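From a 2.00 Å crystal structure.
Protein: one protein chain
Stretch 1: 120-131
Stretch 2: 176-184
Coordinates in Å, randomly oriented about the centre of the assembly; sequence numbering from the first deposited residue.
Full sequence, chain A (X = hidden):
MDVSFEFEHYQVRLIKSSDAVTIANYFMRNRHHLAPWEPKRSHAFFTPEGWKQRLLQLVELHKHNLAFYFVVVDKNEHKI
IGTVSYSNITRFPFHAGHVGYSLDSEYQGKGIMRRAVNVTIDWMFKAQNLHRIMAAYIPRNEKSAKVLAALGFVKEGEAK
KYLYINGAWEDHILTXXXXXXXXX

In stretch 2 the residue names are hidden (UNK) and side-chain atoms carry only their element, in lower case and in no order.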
# COMPACT_ATOMS: atom_id res chain seq x y z
N THR A 120 4.34 13.26 1.15
CA THR A 120 5.32 14.22 1.66
C THR A 120 6.72 13.62 1.90
O THR A 120 7.70 14.30 1.66
CB THR A 120 4.80 14.94 2.90
OG1 THR A 120 4.48 13.98 3.92
CG2 THR A 120 3.57 15.75 2.54
N ILE A 121 6.82 12.37 2.36
CA ILE A 121 8.12 11.70 2.45
C ILE A 121 8.76 11.66 1.06
O ILE A 121 9.96 11.94 0.89
CB ILE A 121 8.04 10.24 2.99
CG1 ILE A 121 8.14 10.20 4.50
CG2 ILE A 121 9.27 9.45 2.62
CD1 ILE A 121 7.04 10.79 5.22
N ASP A 122 7.95 11.30 0.07
CA ASP A 122 8.42 11.22 -1.29
C ASP A 122 9.00 12.56 -1.76
O ASP A 122 10.03 12.60 -2.45
CB ASP A 122 7.24 10.87 -2.18
CG ASP A 122 7.53 9.72 -3.05
OD1 ASP A 122 7.15 8.59 -2.64
OD2 ASP A 122 8.15 9.93 -4.12
N TRP A 123 8.31 13.63 -1.40
CA TRP A 123 8.79 14.97 -1.71
C TRP A 123 10.07 15.34 -0.92
O TRP A 123 10.98 15.96 -1.46
CB TRP A 123 7.67 15.99 -1.49
CG TRP A 123 8.04 17.37 -1.91
CD1 TRP A 123 7.98 17.91 -3.17
CD2 TRP A 123 8.48 18.42 -1.05
NE1 TRP A 123 8.38 19.22 -3.15
CE2 TRP A 123 8.70 19.56 -1.86
CE3 TRP A 123 8.72 18.51 0.33
CZ2 TRP A 123 9.15 20.78 -1.34
CZ3 TRP A 123 9.16 19.74 0.85
CH2 TRP A 123 9.38 20.84 0.01
N MSE A 124 10.15 14.94 0.35
CA MSE A 124 11.34 15.22 1.15
C MSE A 124 12.59 14.53 0.56
O MSE A 124 13.71 15.07 0.62
CB MSE A 124 11.12 14.80 2.61
CG MSE A 124 10.02 15.60 3.32
SE MSE A 124 10.55 17.48 3.49
CE MSE A 124 12.08 17.29 4.64
N PHE A 125 12.38 13.36 -0.02
CA PHE A 125 13.45 12.57 -0.60
C PHE A 125 13.84 13.14 -1.97
O PHE A 125 15.03 13.40 -2.24
CB PHE A 125 12.98 11.12 -0.77
CG PHE A 125 13.13 10.26 0.48
CD1 PHE A 125 13.69 10.75 1.65
CD2 PHE A 125 12.75 8.91 0.43
CE1 PHE A 125 13.85 9.93 2.78
CE2 PHE A 125 12.91 8.08 1.56
CZ PHE A 125 13.45 8.59 2.73
N LYS A 126 12.84 13.34 -2.82
CA LYS A 126 13.04 13.72 -4.20
C LYS A 126 13.32 15.21 -4.38
O LYS A 126 14.28 15.56 -5.04
CB LYS A 126 11.88 13.26 -5.10
CG LYS A 126 11.84 11.73 -5.25
CD LYS A 126 10.65 11.22 -6.08
CE LYS A 126 10.72 9.68 -6.22
NZ LYS A 126 9.39 9.02 -6.37
N ALA A 127 12.51 16.08 -3.79
CA ALA A 127 12.71 17.53 -3.95
C ALA A 127 13.63 18.12 -2.90
O ALA A 127 14.32 19.09 -3.17
CB ALA A 127 11.39 18.26 -3.96
N GLN A 128 13.66 17.57 -1.69
CA GLN A 128 14.57 18.09 -0.66
C GLN A 128 15.84 17.26 -0.47
O GLN A 128 16.68 17.62 0.35
CB GLN A 128 13.87 18.31 0.68
CG GLN A 128 12.84 19.45 0.68
CD GLN A 128 13.46 20.83 0.58
OE1 GLN A 128 14.55 21.07 1.08
NE2 GLN A 128 12.76 21.75 -0.06
N ASN A 129 16.00 16.18 -1.23
CA ASN A 129 17.21 15.36 -1.16
C ASN A 129 17.60 14.98 0.29
O ASN A 129 18.77 15.05 0.67
CB ASN A 129 18.38 16.04 -1.90
CG ASN A 129 19.53 15.08 -2.20
OD1 ASN A 129 19.31 13.93 -2.62
ND2 ASN A 129 20.78 15.54 -1.98
N LEU A 130 16.62 14.60 1.10
CA LEU A 130 16.97 14.02 2.40
C LEU A 130 17.45 12.61 2.18
O LEU A 130 16.99 11.93 1.26
CB LEU A 130 15.79 14.06 3.38
CG LEU A 130 15.47 15.40 4.02
CD1 LEU A 130 14.44 15.17 5.13
CD2 LEU A 130 16.71 16.03 4.62
N HIS A 131 18.38 12.16 3.01
CA HIS A 131 18.86 10.79 2.98
C HIS A 131 18.03 9.87 3.88
O HIS A 131 17.89 8.68 3.59
CB HIS A 131 20.33 10.73 3.42
CG HIS A 131 20.89 9.35 3.54
ND1 HIS A 131 21.02 8.50 2.46
CD2 HIS A 131 21.37 8.67 4.61
CE1 HIS A 131 21.55 7.36 2.86
NE2 HIS A 131 21.76 7.44 4.16
N UNK A 176 13.11 4.19 10.76
CA UNK A 176 13.56 5.13 9.74
C UNK A 176 13.26 4.63 8.34
O UNK A 176 13.03 3.44 8.12
c UNK A 176 15.05 5.42 9.89
o UNK A 176 15.78 4.32 9.40
N UNK A 177 13.25 5.56 7.40
CA UNK A 177 13.25 5.22 5.99
C UNK A 177 14.44 5.95 5.35
O UNK A 177 14.64 7.14 5.60
c UNK A 177 11.74 5.06 3.95
n UNK A 177 8.76 4.79 1.59
c UNK A 177 10.37 5.43 3.38
c UNK A 177 11.94 5.65 5.34
c UNK A 177 10.17 4.74 2.04
N UNK A 178 15.20 5.21 4.54
CA UNK A 178 16.45 5.69 3.93
C UNK A 178 16.24 5.80 2.43
O UNK A 178 15.72 4.88 1.79
c UNK A 178 18.87 4.99 3.40
c UNK A 178 17.64 4.71 4.26
c UNK A 178 18.00 4.80 5.76
c UNK A 178 18.81 3.59 6.30
N UNK A 179 16.64 6.94 1.88
CA UNK A 179 16.51 7.21 0.47
C UNK A 179 17.73 6.67 -0.26
O UNK A 179 18.79 7.29 -0.21
c UNK A 179 16.39 8.72 0.30
o UNK A 179 16.23 8.39 -2.09
c UNK A 179 16.39 9.18 -1.16
n UNK A 179 16.55 10.50 -1.35
N UNK A 180 17.58 5.53 -0.95
CA UNK A 180 18.70 4.88 -1.67
C UNK A 180 19.21 5.72 -2.84
O UNK A 180 20.34 5.53 -3.30
c UNK A 180 18.14 2.43 -1.10
c UNK A 180 18.33 3.47 -2.20
o UNK A 180 18.43 2.73 0.08
o UNK A 180 17.71 1.29 -1.41
N UNK A 181 18.37 6.64 -3.31
CA UNK A 181 18.69 7.48 -4.45
C UNK A 181 19.20 8.84 -4.06
O UNK A 181 19.31 9.71 -4.93
c UNK A 181 16.99 6.33 -5.95
o UNK A 181 15.82 6.25 -6.32
o UNK A 181 17.80 5.38 -6.05
c UNK A 181 17.46 7.64 -5.35
N UNK A 182 19.48 9.04 -2.78
CA UNK A 182 20.08 10.29 -2.30
C UNK A 182 21.33 10.58 -3.13
O UNK A 182 22.07 9.67 -3.51
c UNK A 182 24.11 13.29 0.68
c UNK A 182 20.62 12.57 0.14
n UNK A 182 21.62 13.44 0.53
c UNK A 182 22.83 12.82 0.39
c UNK A 182 24.97 11.15 -0.10
c UNK A 182 25.17 12.45 0.42
c UNK A 182 23.67 10.67 -0.38
c UNK A 182 22.58 11.52 -0.13
c UNK A 182 21.17 11.39 -0.28
c UNK A 182 20.42 10.19 -0.80
N UNK A 183 21.52 11.86 -3.46
CA UNK A 183 22.68 12.30 -4.22
C UNK A 183 23.62 13.18 -3.38
O UNK A 183 23.16 14.17 -2.83
c UNK A 183 20.16 14.31 -7.17
c UNK A 183 21.50 12.25 -6.47
c UNK A 183 22.21 13.09 -5.43
n UNK A 183 18.78 14.80 -7.49
c UNK A 183 20.12 12.84 -6.82
N UNK A 184 24.91 12.82 -3.27
CA UNK A 184 25.91 13.62 -2.54
C UNK A 184 26.15 14.97 -3.20
O UNK A 184 26.10 15.02 -4.45
c UNK A 184 26.95 11.82 -3.81
c UNK A 184 27.19 12.77 -2.64
c UNK A 184 25.48 11.53 -3.74
O HOH W 1 16.96 12.00 -3.92

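Position 176 carries one carbon and then one oxygen, with no second branch on that carbon; it is a serine, S176. It lies in the strand that runs through 178 and stays out of reach of stretch 1, its hydroxyl bonded elsewhere in the structure.

At position 177 four carbons follow in a row and end in a nitrogen, an extended chain whose CA-to-CB bond points toward stretch 1. The backbone O of 177 sits 3.4 Å from F125 CZ, at the edge of that ring, and the carbons of the chain pack against I121 and F125. This is lysine, K177, with all four chi angles t. In its aliphatic part CG lies 4.0 Å from F125 CE2 and CD 4.2 Å from I121 CG2.

Position 178 has four carbons, forked at the first, with one arm two carbons long. Its CA makes a CA-H...O contact of 3.3 Å with H131 O, and a branch of the side chain approaches the H131 ring. The residue is isoleucine, I178.

At position 179 two carbons are followed by one oxygen and one nitrogen on the second. CB sits 3.4 Å from the centroid of the F125 ring, almost on the ring normal, a CH-pi contact over the face, while the backbone N donates to H131 O at 2.7 Å. One oxygen and one nitrogen on the second carbon make a terminal amide, hence asparagine, N179. The amide ND2 donates to L130 O at 3.0 Å and also to water 1 at 3.0 Å. One residue thus satisfies two successive carbonyls of stretch 1.

Position 180 has two carbons, the second bearing two oxygens, and makes no contact with stretch 1: aspartate, D180. Position 181 shows the same pattern, also without contact, and is a second aspartate, D181. Its backbone N donates to N179 OD1 at 3.0 Å, so the asparagine side chain also braces the type I turn that begins at 179.

Position 182 has one carbon leading to fused five- and six-membered rings that hold eight carbons and one nitrogen. H131 CB lies over the five-membered ring, 3.9 Å from the centroid, and the imidazole directs its edge toward the face of the ring system in an offset arrangement with planes at 69°. The fused rings are the indole of tryptophan, W182. N129 O meets the indole edge, 3.1 Å from CD1.

Position 183 again has four carbons in a row ending in nitrogen. Its backbone does the work here, N donating to N129 OD1 at 3.1 Å and O accepting from N129 ND2 at 2.9 Å. It is lysine, K183.

Position 184 has three carbons closing a ring onto the backbone N, hence proline, P184, which points away.

The contact combines packing with paired polar bonds. The turn brings N179 and W182 against the segment that leaves the helix, where N129, with positive phi, offers its amide to both backbone polar atoms of K183. Water 1 donates to F125 O at 2.9 Å and accepts from N179 ND2, adding a link between helix and turn.

Stretch 2, residues 176-184: SKINDDWKP
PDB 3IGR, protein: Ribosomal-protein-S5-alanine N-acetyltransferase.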